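Local coordinates for protein NEQ263 (Nanoarchaeum equitans Kin4-M, PDB 5BN3) that forms, together with NeqA, the core complex of an archaeal ATP synthase and probably binds ATP, at residues B[209-214]-B[272-277]; B[154-159]-B[217-222]; B[311-316]-B[383-388]; B[113-118]-B[144-149]; B[246-251]-B[288-293]. One frame throughout, in Å; residues are numbered along the deposited sequence.

Interaction 1 (B[209-214]-B[272-277]); sequences LAEYLA and GSITLI
Ala-210 O accepts the helical hydrogen bond from Ala-214 N (2.9 Å), and on the sheet side Ile-274 CG1 rests 3.9 Å from Ala-210 O. Ile-274 carries the contact. Its CG1 stands anti to the carbonyl carbon (chi1 -64°), and this sets CG1 against Ala-214 CB at 3.7 Å. Its CD1 reaches further along the helix and touches Ala-210 CB at 3.8 Å. The same methyl brushes the CG of Glu-211, whose carboxylate turns elsewhere and forms a salt bridge with Arg-265. Ala-214 CB also sits 3.5 Å from Ser-273 O. At the start of the strand, Gly-272 CA makes a CH...O contact with Ala-214 O at 3.4 Å. A side chain on Gly-272 would run into that oxygen. The small alanines let helix and strand axes come within 8.0 Å, at 142° between directions. This is a helix laid on a central parallel sheet, here helix 196-215 over strand 273-281, as in the alpha/beta nucleotide-binding domain of P-loop NTPases.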
# COMPACT_ATOMS: atom_id res chain seq x y z
N LEU B 209 20.78 -33.00 14.02
CA LEU B 209 20.77 -33.97 15.10
C LEU B 209 19.52 -34.85 15.02
O LEU B 209 19.59 -36.06 15.23
CB LEU B 209 20.82 -33.27 16.46
CG LEU B 209 20.67 -34.21 17.67
CD1 LEU B 209 21.85 -35.16 17.74
CD2 LEU B 209 20.52 -33.44 18.97
N ALA B 210 18.38 -34.23 14.71
CA ALA B 210 17.12 -34.95 14.63
C ALA B 210 17.14 -36.03 13.55
O ALA B 210 16.65 -37.14 13.77
CB ALA B 210 15.98 -33.98 14.39
N GLU B 211 17.69 -35.69 12.39
CA GLU B 211 17.79 -36.64 11.29
C GLU B 211 18.74 -37.79 11.62
O GLU B 211 18.52 -38.92 11.20
CB GLU B 211 18.27 -35.93 10.01
CG GLU B 211 17.23 -35.04 9.36
CD GLU B 211 17.81 -34.25 8.20
OE1 GLU B 211 19.05 -34.08 8.15
OE2 GLU B 211 17.02 -33.79 7.34
N TYR B 212 19.79 -37.49 12.37
CA TYR B 212 20.73 -38.51 12.81
C TYR B 212 20.04 -39.48 13.77
O TYR B 212 20.11 -40.69 13.61
CB TYR B 212 21.95 -37.88 13.49
CG TYR B 212 22.87 -38.88 14.14
CD1 TYR B 212 23.76 -39.63 13.39
CD2 TYR B 212 22.85 -39.08 15.52
CE1 TYR B 212 24.61 -40.54 13.98
CE2 TYR B 212 23.69 -39.99 16.12
CZ TYR B 212 24.57 -40.72 15.35
OH TYR B 212 25.40 -41.63 15.94
N LEU B 213 19.37 -38.92 14.78
CA LEU B 213 18.69 -39.73 15.78
C LEU B 213 17.55 -40.57 15.19
O LEU B 213 17.40 -41.75 15.53
CB LEU B 213 18.16 -38.84 16.91
CG LEU B 213 19.20 -38.16 17.80
CD1 LEU B 213 18.54 -37.30 18.88
CD2 LEU B 213 20.10 -39.19 18.44
N ALA B 214 16.77 -39.97 14.31
CA ALA B 214 15.59 -40.63 13.76
C ALA B 214 15.90 -41.64 12.67
O ALA B 214 15.32 -42.73 12.63
CB ALA B 214 14.60 -39.60 13.25
N GLY B 272 12.32 -44.67 11.37
CA GLY B 272 12.03 -43.73 12.43
C GLY B 272 11.22 -42.54 11.97
O GLY B 272 10.71 -42.53 10.84
N SER B 273 11.10 -41.52 12.82
CA SER B 273 10.25 -40.38 12.50
C SER B 273 10.72 -39.08 13.15
O SER B 273 11.27 -39.08 14.25
CB SER B 273 8.80 -40.66 12.91
OG SER B 273 8.67 -40.73 14.32
N ILE B 274 10.49 -37.98 12.45
CA ILE B 274 10.65 -36.65 13.03
C ILE B 274 9.30 -35.94 13.00
O ILE B 274 8.79 -35.60 11.93
CB ILE B 274 11.67 -35.79 12.25
CG1 ILE B 274 13.07 -36.41 12.34
CG2 ILE B 274 11.69 -34.37 12.80
CD1 ILE B 274 14.12 -35.65 11.55
N THR B 275 8.72 -35.73 14.18
CA THR B 275 7.51 -34.92 14.29
C THR B 275 7.92 -33.49 14.60
O THR B 275 8.64 -33.23 15.57
CB THR B 275 6.56 -35.46 15.38
OG1 THR B 275 6.22 -36.82 15.09
CG2 THR B 275 5.29 -34.63 15.45
N LEU B 276 7.48 -32.55 13.77
CA LEU B 276 7.98 -31.18 13.83
C LEU B 276 6.87 -30.19 14.12
O LEU B 276 5.85 -30.15 13.44
CB LEU B 276 8.68 -30.83 12.51
CG LEU B 276 9.22 -29.41 12.35
CD1 LEU B 276 10.21 -29.10 13.45
CD2 LEU B 276 9.88 -29.25 10.99
N ILE B 277 7.07 -29.37 15.16
CA ILE B 277 6.10 -28.34 15.51
C ILE B 277 6.77 -26.96 15.55
O ILE B 277 7.34 -26.57 16.56
CB ILE B 277 5.42 -28.63 16.86
CG1 ILE B 277 4.74 -30.01 16.83
CG2 ILE B 277 4.40 -27.56 17.19
CD1 ILE B 277 4.07 -30.40 18.13

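Interaction 2 (B[154-159]-B[217-222]); sequences DKTIIF and KNRDVL
Thr-156 and Ile-158 hold Leu-222 by two backbone hydrogen bonds. Leu-222 N gives to Thr-156 O at 3.0 Å, and Ile-158 N gives to Leu-222 O at 2.8 Å. They pair Ile-157 with Leu-222 in parallel fashion. The apolar contacts are lighter: Ile-158 CD1 meets Val-221 CG1 at 4.1 Å, while Ile-157 and Leu-222 touch loosely. Lys-155 adds a mixed contact. Its CB lies 3.2 Å from Asp-220 O, and its CE packs on Asp-220 CB at 3.8 Å. The bend at chi4 (62°) turns NZ to Asp-154 OD2, a salt bridge of 3.1 Å; NZ also bonds to Val-151 O. An alanine in place of Lys-155 would probably leave the Asp-154 carboxylate without its cation and bare Asp-220 CB. The Asp-220 carboxylate has Ser-273 and Lys-126 as partners. One water accepts from Thr-156 N and, weakly, from Arg-219 NH1; that guanidinium forms its salt bridge with Glu-67. Strand 156-162 also pairs with strand 185-190, and strand 220-226 with strand 273-281. Helix 196-215 packs on Thr-156 and Ile-158, and helix 140-151 packs on Leu-222.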
# COMPACT_ATOMS: atom_id res chain seq x y z
N ASP B 154 8.12 -41.20 25.31
CA ASP B 154 8.98 -42.27 24.85
C ASP B 154 10.01 -41.77 23.85
O ASP B 154 10.82 -42.55 23.33
CB ASP B 154 8.13 -43.34 24.19
CG ASP B 154 7.10 -42.75 23.24
OD1 ASP B 154 6.42 -41.78 23.64
OD2 ASP B 154 6.97 -43.25 22.11
N LYS B 155 9.99 -40.47 23.57
CA LYS B 155 10.79 -39.91 22.48
C LYS B 155 11.81 -38.87 22.95
O LYS B 155 11.64 -38.24 24.00
CB LYS B 155 9.87 -39.28 21.43
CG LYS B 155 8.75 -40.19 20.95
CD LYS B 155 7.84 -39.46 19.97
CE LYS B 155 6.69 -40.35 19.50
NZ LYS B 155 5.81 -40.75 20.63
N THR B 156 12.87 -38.70 22.17
CA THR B 156 13.80 -37.60 22.39
C THR B 156 13.14 -36.30 21.95
O THR B 156 12.57 -36.22 20.86
CB THR B 156 15.10 -37.80 21.58
OG1 THR B 156 15.73 -39.03 21.96
CG2 THR B 156 16.06 -36.65 21.82
N ILE B 157 13.20 -35.28 22.80
CA ILE B 157 12.70 -33.96 22.43
C ILE B 157 13.86 -33.05 22.06
O ILE B 157 14.82 -32.92 22.81
CB ILE B 157 11.91 -33.32 23.59
CG1 ILE B 157 10.68 -34.16 23.92
CG2 ILE B 157 11.48 -31.90 23.23
CD1 ILE B 157 9.89 -33.64 25.11
N ILE B 158 13.78 -32.42 20.89
CA ILE B 158 14.76 -31.41 20.51
C ILE B 158 14.08 -30.05 20.44
O ILE B 158 13.11 -29.86 19.71
CB ILE B 158 15.45 -31.75 19.18
CG1 ILE B 158 16.18 -33.09 19.31
CG2 ILE B 158 16.43 -30.65 18.79
CD1 ILE B 158 16.90 -33.53 18.05
N PHE B 159 14.60 -29.10 21.22
CA PHE B 159 14.03 -27.77 21.31
C PHE B 159 14.98 -26.74 20.70
O PHE B 159 16.11 -26.58 21.16
CB PHE B 159 13.74 -27.42 22.77
CG PHE B 159 13.26 -26.01 22.98
CD1 PHE B 159 12.24 -25.48 22.22
CD2 PHE B 159 13.83 -25.22 23.97
CE1 PHE B 159 11.79 -24.19 22.43
CE2 PHE B 159 13.39 -23.93 24.19
CZ PHE B 159 12.37 -23.41 23.41
N LYS B 217 19.72 -43.78 14.03
CA LYS B 217 19.56 -44.51 15.27
C LYS B 217 18.14 -45.05 15.43
O LYS B 217 17.78 -45.58 16.48
CB LYS B 217 19.95 -43.64 16.47
CG LYS B 217 21.36 -43.06 16.37
CD LYS B 217 22.41 -44.13 16.15
CE LYS B 217 22.56 -45.05 17.36
NZ LYS B 217 23.53 -46.15 17.12
N ASN B 218 17.34 -44.90 14.37
CA ASN B 218 15.99 -45.47 14.30
C ASN B 218 15.07 -45.08 15.46
O ASN B 218 14.39 -45.94 16.03
CB ASN B 218 16.05 -47.00 14.18
CG ASN B 218 16.86 -47.46 12.98
OD1 ASN B 218 17.20 -46.67 12.09
ND2 ASN B 218 17.16 -48.75 12.93
N ARG B 219 15.03 -43.80 15.79
CA ARG B 219 14.17 -43.31 16.88
C ARG B 219 13.01 -42.47 16.37
O ARG B 219 13.03 -41.98 15.24
CB ARG B 219 14.98 -42.45 17.85
CG ARG B 219 16.14 -43.15 18.55
CD ARG B 219 16.96 -42.14 19.34
NE ARG B 219 18.05 -42.75 20.09
CZ ARG B 219 17.99 -43.08 21.38
NH1 ARG B 219 16.88 -42.85 22.06
NH2 ARG B 219 19.03 -43.63 21.98
N ASP B 220 12.00 -42.31 17.21
CA ASP B 220 10.95 -41.33 16.98
C ASP B 220 11.35 -40.06 17.71
O ASP B 220 11.65 -40.09 18.91
CB ASP B 220 9.60 -41.84 17.47
CG ASP B 220 9.07 -42.99 16.63
OD1 ASP B 220 9.29 -42.98 15.40
OD2 ASP B 220 8.42 -43.90 17.20
N VAL B 221 11.38 -38.94 17.00
CA VAL B 221 11.86 -37.68 17.56
C VAL B 221 10.79 -36.59 17.48
O VAL B 221 10.06 -36.50 16.50
CB VAL B 221 13.14 -37.22 16.84
CG1 VAL B 221 13.60 -35.86 17.35
CG2 VAL B 221 14.25 -38.24 17.01
N LEU B 222 10.69 -35.78 18.53
CA LEU B 222 9.83 -34.60 18.52
C LEU B 222 10.68 -33.33 18.49
O LEU B 222 11.51 -33.11 19.37
CB LEU B 222 8.91 -34.58 19.74
CG LEU B 222 8.07 -33.31 19.88
CD1 LEU B 222 7.09 -33.21 18.73
CD2 LEU B 222 7.34 -33.26 21.22
O HOH W 1 13.89 -41.62 21.21

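Interaction 3 (B[311-316]-B[383-388]); sequences SKNIYP and FIKQDY
Tyr-315 O, the carbonyl oxygen of the cis peptide bond before Pro-316, accepts from Gln-386 N at 2.8 Å where the two segments run 83° apart, just past the end of helix 367-384. Lys-385 extends from its backbone and bends at chi4 (70°). This sends NZ to Asn-313 O at 2.8 Å, nearly along the C=O axis. NZ also gives to a water, which accepts from Tyr-315 N as well. Ile-314 crosses the lysine at about a right angle, its CD1 3.9 Å from Lys-385 CD. Its CG2 meets Ile-384 CG2 at 3.8 Å. Pro-316 CB sits over the centre of the Tyr-315 ring, 3.9 Å above its plane. Tyr-315 OH comes to the edge of the Tyr-388 ring, 3.5 Å from CD1, and bonds to Gln-146. Asn-313, with positive phi, is the C-prime residue of a Schellman motif that ends helix 307-311. Thus a Schellman helix end and the cis peptide before Pro-316 join the nucleotide-binding domain to the C-terminal helical domain.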
# COMPACT_ATOMS: atom_id res chain seq x y z
N SER B 311 -9.79 -13.87 25.46
CA SER B 311 -10.52 -12.84 26.20
C SER B 311 -11.70 -13.41 26.98
O SER B 311 -12.18 -12.78 27.93
CB SER B 311 -11.00 -11.73 25.26
OG SER B 311 -9.92 -10.96 24.78
N LYS B 312 -12.17 -14.59 26.58
CA LYS B 312 -13.25 -15.27 27.28
C LYS B 312 -12.71 -16.20 28.35
O LYS B 312 -13.45 -17.02 28.89
CB LYS B 312 -14.10 -16.07 26.29
CG LYS B 312 -14.84 -15.23 25.26
CD LYS B 312 -15.49 -16.12 24.21
CE LYS B 312 -16.32 -15.31 23.23
NZ LYS B 312 -16.92 -16.18 22.18
N ASN B 313 -11.42 -16.07 28.65
CA ASN B 313 -10.73 -16.93 29.61
C ASN B 313 -10.79 -18.41 29.22
O ASN B 313 -10.97 -19.28 30.07
CB ASN B 313 -11.28 -16.72 31.03
CG ASN B 313 -10.31 -17.17 32.11
OD1 ASN B 313 -9.10 -17.10 31.94
ND2 ASN B 313 -10.86 -17.64 33.22
N ILE B 314 -10.65 -18.68 27.92
CA ILE B 314 -10.59 -20.05 27.44
C ILE B 314 -9.15 -20.46 27.13
O ILE B 314 -8.52 -19.89 26.25
CB ILE B 314 -11.43 -20.24 26.15
CG1 ILE B 314 -12.88 -19.80 26.37
CG2 ILE B 314 -11.37 -21.69 25.68
CD1 ILE B 314 -13.61 -20.58 27.43
N TYR B 315 -8.63 -21.42 27.89
CA TYR B 315 -7.40 -22.11 27.52
C TYR B 315 -7.72 -23.58 27.25
O TYR B 315 -8.47 -24.20 28.00
CB TYR B 315 -6.31 -22.01 28.61
CG TYR B 315 -5.09 -22.85 28.27
CD1 TYR B 315 -5.00 -24.17 28.68
CD2 TYR B 315 -4.05 -22.32 27.53
CE1 TYR B 315 -3.90 -24.95 28.35
CE2 TYR B 315 -2.94 -23.09 27.20
CZ TYR B 315 -2.88 -24.40 27.62
OH TYR B 315 -1.78 -25.16 27.30
N PRO B 316 -7.16 -24.13 26.16
CA PRO B 316 -6.34 -23.42 25.18
C PRO B 316 -7.21 -22.71 24.15
O PRO B 316 -8.22 -23.27 23.71
CB PRO B 316 -5.54 -24.54 24.52
CG PRO B 316 -6.43 -25.74 24.63
CD PRO B 316 -7.18 -25.59 25.92
N PHE B 383 -15.75 -28.17 25.97
CA PHE B 383 -14.94 -29.01 25.10
C PHE B 383 -13.55 -28.41 24.88
O PHE B 383 -12.53 -29.06 25.14
CB PHE B 383 -15.65 -29.24 23.77
CG PHE B 383 -14.89 -30.12 22.82
CD1 PHE B 383 -14.92 -31.50 22.96
CD2 PHE B 383 -14.17 -29.57 21.77
CE1 PHE B 383 -14.23 -32.32 22.09
CE2 PHE B 383 -13.47 -30.39 20.89
CZ PHE B 383 -13.50 -31.76 21.05
N ILE B 384 -13.51 -27.17 24.39
CA ILE B 384 -12.24 -26.49 24.16
C ILE B 384 -11.54 -26.14 25.47
O ILE B 384 -10.36 -26.45 25.65
CB ILE B 384 -12.44 -25.20 23.32
CG1 ILE B 384 -13.04 -25.54 21.96
CG2 ILE B 384 -11.13 -24.46 23.15
CD1 ILE B 384 -13.28 -24.33 21.08
N LYS B 385 -12.27 -25.51 26.38
CA LYS B 385 -11.72 -25.13 27.68
C LYS B 385 -11.27 -26.38 28.44
O LYS B 385 -12.03 -27.34 28.58
CB LYS B 385 -12.76 -24.35 28.50
CG LYS B 385 -12.22 -23.76 29.80
CD LYS B 385 -13.29 -22.95 30.54
CE LYS B 385 -12.79 -22.43 31.88
NZ LYS B 385 -11.77 -21.35 31.75
N GLN B 386 -10.03 -26.36 28.90
CA GLN B 386 -9.40 -27.53 29.50
C GLN B 386 -8.15 -27.09 30.26
O GLN B 386 -7.44 -26.19 29.82
CB GLN B 386 -9.02 -28.53 28.40
CG GLN B 386 -8.19 -29.72 28.85
CD GLN B 386 -7.81 -30.63 27.71
OE1 GLN B 386 -8.45 -30.63 26.65
NE2 GLN B 386 -6.77 -31.43 27.91
N ASP B 387 -7.89 -27.71 31.41
CA ASP B 387 -6.75 -27.31 32.23
C ASP B 387 -5.41 -27.67 31.59
O ASP B 387 -5.30 -28.65 30.85
CB ASP B 387 -6.84 -27.93 33.63
CG ASP B 387 -5.82 -27.34 34.59
OD1 ASP B 387 -4.69 -27.88 34.67
OD2 ASP B 387 -6.14 -26.33 35.25
N TYR B 388 -4.39 -26.87 31.88
CA TYR B 388 -3.03 -27.08 31.39
C TYR B 388 -2.46 -28.42 31.85
O TYR B 388 -1.60 -29.00 31.19
CB TYR B 388 -2.15 -25.92 31.87
CG TYR B 388 -0.68 -26.05 31.56
CD1 TYR B 388 -0.23 -26.20 30.26
CD2 TYR B 388 0.27 -25.99 32.58
CE1 TYR B 388 1.12 -26.31 29.98
CE2 TYR B 388 1.62 -26.10 32.31
CZ TYR B 388 2.04 -26.25 31.01
OH TYR B 388 3.38 -26.36 30.73
O HOH W 2 -9.40 -21.73 30.75

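Interaction 4 (B[113-118]-B[144-149]); sequences TGISSI and ALQIAR
Ile-115 points its side chain from CB toward helix 140-151, where it meets Gln-146 and Ile-147. CG1, anti to the carbonyl carbon (chi1 -56°), runs beside the end of Gln-146, 4.0 Å from NE2. CD1, at the tip, lies 3.9 Å from Ile-147 CG1 and 4.0 Å from Gln-146 CG. It thus touches two successive residues of the helix. The Ile-115 and Ile-147 side chains cross at about a right angle. Ile-118 adds its own tip, CD1 to Ile-147 CD1 at 3.8 Å. The amide end of Gln-146 stays close to Ile-115, and its OE1 is bonded to Tyr-315 OH. Thr-113 shapes the turn before the isoleucine. Its OG1 accepts from Ile-115 N at 3.0 Å and is also bonded to Asp-119. Gly-114, with positive phi, fits this turn, where a side chain would press on the preceding carbonyl. An alanine at Ile-115 would probably open a gap beside Ile-147 CG1 and the Gln-146 chain. Here an ST turn leads into the short helix 116-119, and the turn and helix pack on helix 140-151, which probably corresponds to the helix that follows the P-loop in this family.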
# COMPACT_ATOMS: atom_id res chain seq x y z
N THR B 113 -2.60 -36.13 22.16
CA THR B 113 -2.10 -35.04 22.98
C THR B 113 -2.85 -34.96 24.30
O THR B 113 -2.33 -34.41 25.27
CB THR B 113 -2.25 -33.69 22.25
OG1 THR B 113 -3.64 -33.37 22.09
CG2 THR B 113 -1.59 -33.75 20.89
N GLY B 114 -4.06 -35.51 24.33
CA GLY B 114 -4.90 -35.42 25.51
C GLY B 114 -5.70 -34.13 25.52
O GLY B 114 -6.43 -33.85 26.47
N ILE B 115 -5.53 -33.34 24.46
CA ILE B 115 -6.22 -32.07 24.32
C ILE B 115 -7.38 -32.22 23.34
O ILE B 115 -7.16 -32.48 22.15
CB ILE B 115 -5.24 -30.98 23.83
CG1 ILE B 115 -4.04 -30.88 24.79
CG2 ILE B 115 -5.94 -29.64 23.71
CD1 ILE B 115 -2.86 -30.12 24.22
N SER B 116 -8.61 -32.04 23.82
CA SER B 116 -9.81 -32.30 23.03
C SER B 116 -9.89 -31.47 21.75
O SER B 116 -10.21 -31.99 20.68
CB SER B 116 -11.06 -32.05 23.86
OG SER B 116 -11.07 -32.86 25.02
N SER B 117 -9.59 -30.18 21.86
CA SER B 117 -9.65 -29.27 20.72
C SER B 117 -8.68 -29.65 19.60
O SER B 117 -8.83 -29.22 18.46
CB SER B 117 -9.42 -27.83 21.17
OG SER B 117 -8.21 -27.70 21.89
N ILE B 118 -7.68 -30.47 19.94
CA ILE B 118 -6.75 -31.00 18.94
C ILE B 118 -7.14 -32.42 18.52
O ILE B 118 -7.35 -32.68 17.34
CB ILE B 118 -5.31 -31.02 19.48
CG1 ILE B 118 -4.78 -29.58 19.64
CG2 ILE B 118 -4.40 -31.81 18.56
CD1 ILE B 118 -3.37 -29.51 20.19
N ALA B 144 2.43 -25.74 23.53
CA ALA B 144 3.50 -26.59 23.01
C ALA B 144 4.02 -27.54 24.08
O ALA B 144 4.31 -28.71 23.81
CB ALA B 144 4.62 -25.74 22.48
N LEU B 145 4.16 -27.02 25.30
CA LEU B 145 4.65 -27.80 26.43
C LEU B 145 3.67 -28.89 26.84
O LEU B 145 4.06 -30.00 27.19
CB LEU B 145 4.97 -26.89 27.62
CG LEU B 145 6.23 -26.04 27.48
CD1 LEU B 145 6.39 -25.10 28.66
CD2 LEU B 145 7.43 -26.95 27.37
N GLN B 146 2.38 -28.56 26.82
CA GLN B 146 1.35 -29.54 27.16
C GLN B 146 1.31 -30.66 26.12
O GLN B 146 1.07 -31.82 26.45
CB GLN B 146 -0.03 -28.86 27.29
CG GLN B 146 -1.13 -29.81 27.76
CD GLN B 146 -2.43 -29.09 28.08
OE1 GLN B 146 -2.56 -27.88 27.89
NE2 GLN B 146 -3.41 -29.84 28.59
N ILE B 147 1.55 -30.30 24.86
CA ILE B 147 1.63 -31.30 23.79
C ILE B 147 2.86 -32.18 23.98
O ILE B 147 2.76 -33.41 23.97
CB ILE B 147 1.68 -30.63 22.40
CG1 ILE B 147 0.31 -30.06 22.02
CG2 ILE B 147 2.14 -31.61 21.34
CD1 ILE B 147 0.33 -29.20 20.77
N ALA B 148 4.02 -31.55 24.16
CA ALA B 148 5.28 -32.27 24.35
C ALA B 148 5.22 -33.23 25.54
O ALA B 148 5.78 -34.33 25.49
CB ALA B 148 6.42 -31.30 24.50
N ARG B 149 4.55 -32.81 26.60
CA ARG B 149 4.42 -33.61 27.82
C ARG B 149 3.73 -34.95 27.54
O ARG B 149 4.03 -35.96 28.19
CB ARG B 149 3.63 -32.83 28.88
CG ARG B 149 3.63 -33.47 30.26
CD ARG B 149 2.47 -32.96 31.11
NE ARG B 149 2.37 -31.50 31.09
CZ ARG B 149 1.23 -30.83 31.16
NH1 ARG B 149 0.08 -31.49 31.26
NH2 ARG B 149 1.23 -29.51 31.13

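Interaction 5 (B[246-251]-B[288-293]); sequences PSRRGY and THVVPD. With GOL (glycerol), chain S.
Tyr-251 and Val-290 form the tight part of the contact, with Tyr-251 CD2 only 3.4 Å from Val-290 CG1. The valine holds CG1 between its backbone N and carbonyl carbon (chi1 60°), which puts that methyl against the tyrosine. Tyr-251 OH comes to the edge of the His-289 ring, 3.8 Å from CE1, and the two side chains cross at about a right angle. One water lies 3.0 Å from Tyr-251 OH and also bonds to His-289 NE2. The ring is held from its other nitrogen too: His-289 ND1 accepts from Val-291 N at 3.2 Å. Helix 228-241 covers the buried side, touching Tyr-251 and Val-291. The outer side is looser and carries two arginines. Val-290 CG2 sits over one face of the Arg-248 guanidinium, toward its rim, but this arginine is poorly ordered. His-289 CD2 lies 3.7 Å above the centre of the Arg-249 guanidinium, with the two planes 55° apart. Arg-249 NE gives to glycerol O2 at 2.9 Å, and Val-290 N reaches the same oxygen weakly. The glycerol probably comes from the crystallisation liquor. Arg-249 NH1 forms a salt bridge with Glu-342 of a neighbouring alpha chain. A second alpha chain packs on Arg-248 and Thr-288. Loop 246-251 thus packs against the N-terminus of helix 290-296, which His-289 caps with its side chain, at the interfaces with two alpha chains.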
# COMPACT_ATOMS: atom_id res chain seq x y z
N PRO B 246 15.35 -6.88 -2.32
CA PRO B 246 14.35 -7.27 -1.33
C PRO B 246 12.98 -7.54 -1.94
O PRO B 246 12.64 -6.98 -2.98
CB PRO B 246 14.28 -6.05 -0.41
CG PRO B 246 14.61 -4.90 -1.31
CD PRO B 246 15.65 -5.43 -2.27
N SER B 247 12.20 -8.40 -1.29
CA SER B 247 10.82 -8.64 -1.68
C SER B 247 9.88 -7.99 -0.67
O SER B 247 10.24 -7.00 -0.04
CB SER B 247 10.54 -10.14 -1.78
OG SER B 247 9.16 -10.39 -1.97
N ARG B 248 8.69 -8.55 -0.54
CA ARG B 248 7.67 -8.06 0.39
C ARG B 248 8.20 -7.82 1.81
O ARG B 248 8.70 -8.74 2.46
CB ARG B 248 6.51 -9.05 0.43
CG ARG B 248 6.98 -10.50 0.40
CD ARG B 248 5.89 -11.46 -0.04
NE ARG B 248 6.46 -12.71 -0.54
CZ ARG B 248 5.77 -13.82 -0.77
NH1 ARG B 248 4.47 -13.86 -0.53
NH2 ARG B 248 6.39 -14.90 -1.23
N ARG B 249 8.08 -6.57 2.28
CA ARG B 249 8.51 -6.17 3.63
C ARG B 249 10.00 -6.38 3.89
O ARG B 249 10.40 -6.55 5.04
CB ARG B 249 7.69 -6.89 4.71
CG ARG B 249 6.27 -6.39 4.88
CD ARG B 249 5.53 -7.19 5.94
NE ARG B 249 4.09 -6.91 5.97
CZ ARG B 249 3.47 -6.23 6.92
NH1 ARG B 249 4.15 -5.74 7.95
NH2 ARG B 249 2.16 -6.03 6.85
N GLY B 250 10.80 -6.36 2.84
CA GLY B 250 12.24 -6.54 2.99
C GLY B 250 12.68 -7.99 3.04
O GLY B 250 13.88 -8.27 2.90
N TYR B 251 11.74 -8.91 3.25
CA TYR B 251 12.07 -10.33 3.30
C TYR B 251 12.60 -10.80 1.94
O TYR B 251 12.13 -10.35 0.90
CB TYR B 251 10.85 -11.16 3.70
CG TYR B 251 10.40 -10.94 5.13
CD1 TYR B 251 11.13 -11.46 6.20
CD2 TYR B 251 9.25 -10.23 5.42
CE1 TYR B 251 10.72 -11.26 7.50
CE2 TYR B 251 8.83 -10.03 6.72
CZ TYR B 251 9.57 -10.55 7.75
OH TYR B 251 9.15 -10.35 9.05
N THR B 288 -2.37 -13.35 7.25
CA THR B 288 -1.97 -13.11 5.87
C THR B 288 -0.59 -12.45 5.78
O THR B 288 -0.11 -12.15 4.69
CB THR B 288 -2.99 -12.23 5.11
OG1 THR B 288 -2.97 -10.91 5.65
CG2 THR B 288 -4.38 -12.82 5.23
N HIS B 289 0.03 -12.21 6.93
CA HIS B 289 1.40 -11.72 6.96
C HIS B 289 2.29 -12.78 6.32
O HIS B 289 2.02 -13.98 6.44
CB HIS B 289 1.85 -11.45 8.39
CG HIS B 289 3.23 -10.87 8.50
ND1 HIS B 289 4.37 -11.64 8.49
CD2 HIS B 289 3.65 -9.58 8.62
CE1 HIS B 289 5.43 -10.86 8.60
NE2 HIS B 289 5.02 -9.61 8.68
N VAL B 290 3.35 -12.35 5.64
CA VAL B 290 4.17 -13.26 4.84
C VAL B 290 4.69 -14.49 5.60
O VAL B 290 4.75 -15.58 5.04
CB VAL B 290 5.33 -12.51 4.13
CG1 VAL B 290 6.22 -11.85 5.15
CG2 VAL B 290 6.13 -13.45 3.26
N VAL B 291 5.06 -14.32 6.87
CA VAL B 291 5.60 -15.46 7.62
C VAL B 291 4.56 -16.56 7.93
O VAL B 291 4.78 -17.72 7.59
CB VAL B 291 6.35 -15.02 8.90
CG1 VAL B 291 6.81 -16.23 9.70
CG2 VAL B 291 7.54 -14.15 8.53
N PRO B 292 3.42 -16.20 8.55
CA PRO B 292 2.43 -17.28 8.72
C PRO B 292 1.84 -17.78 7.41
O PRO B 292 1.48 -18.95 7.32
CB PRO B 292 1.34 -16.64 9.58
CG PRO B 292 1.51 -15.16 9.40
CD PRO B 292 2.99 -14.96 9.22
N ASP B 293 1.74 -16.91 6.40
CA ASP B 293 1.17 -17.31 5.12
C ASP B 293 2.05 -18.34 4.40
O ASP B 293 1.55 -19.36 3.93
CB ASP B 293 0.95 -16.09 4.22
CG ASP B 293 0.32 -16.46 2.89
OD1 ASP B 293 -0.84 -16.91 2.89
OD2 ASP B 293 0.99 -16.30 1.84
C1 GOL S . 1.62 -9.08 2.63
O1 GOL S . 2.75 -9.62 1.98
C2 GOL S . 1.71 -9.36 4.13
O2 GOL S . 3.04 -9.22 4.57
C3 GOL S . 0.81 -8.39 4.89
O3 GOL S . -0.53 -8.84 4.81
O HOH W 3 7.57 -7.88 9.48

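Interactions 1 and 2 share the central sheet, their centres 6 Å apart. Ser-273 OG lies 2.6 Å from Asp-220 OD1, a probable hydrogen bond that ties them. Interaction 4 reaches the same sheet from helix 140-151: Ile-147 CG2 is 3.9 Å from Ile-277 CD1 of interaction 1, and Ala-148 CA is 3.9 Å from Leu-222 CD2 of interaction 2. Interaction 3 lies about 12 Å from interaction 4, centre to centre. Gln-386 NE2 and Gly-114 O, 2.8 Å apart, probably bond between them. Interaction 5 stands alone, with its centre 28 to 32 Å from the others. None of the five lies at the ADP-binding Arg-326.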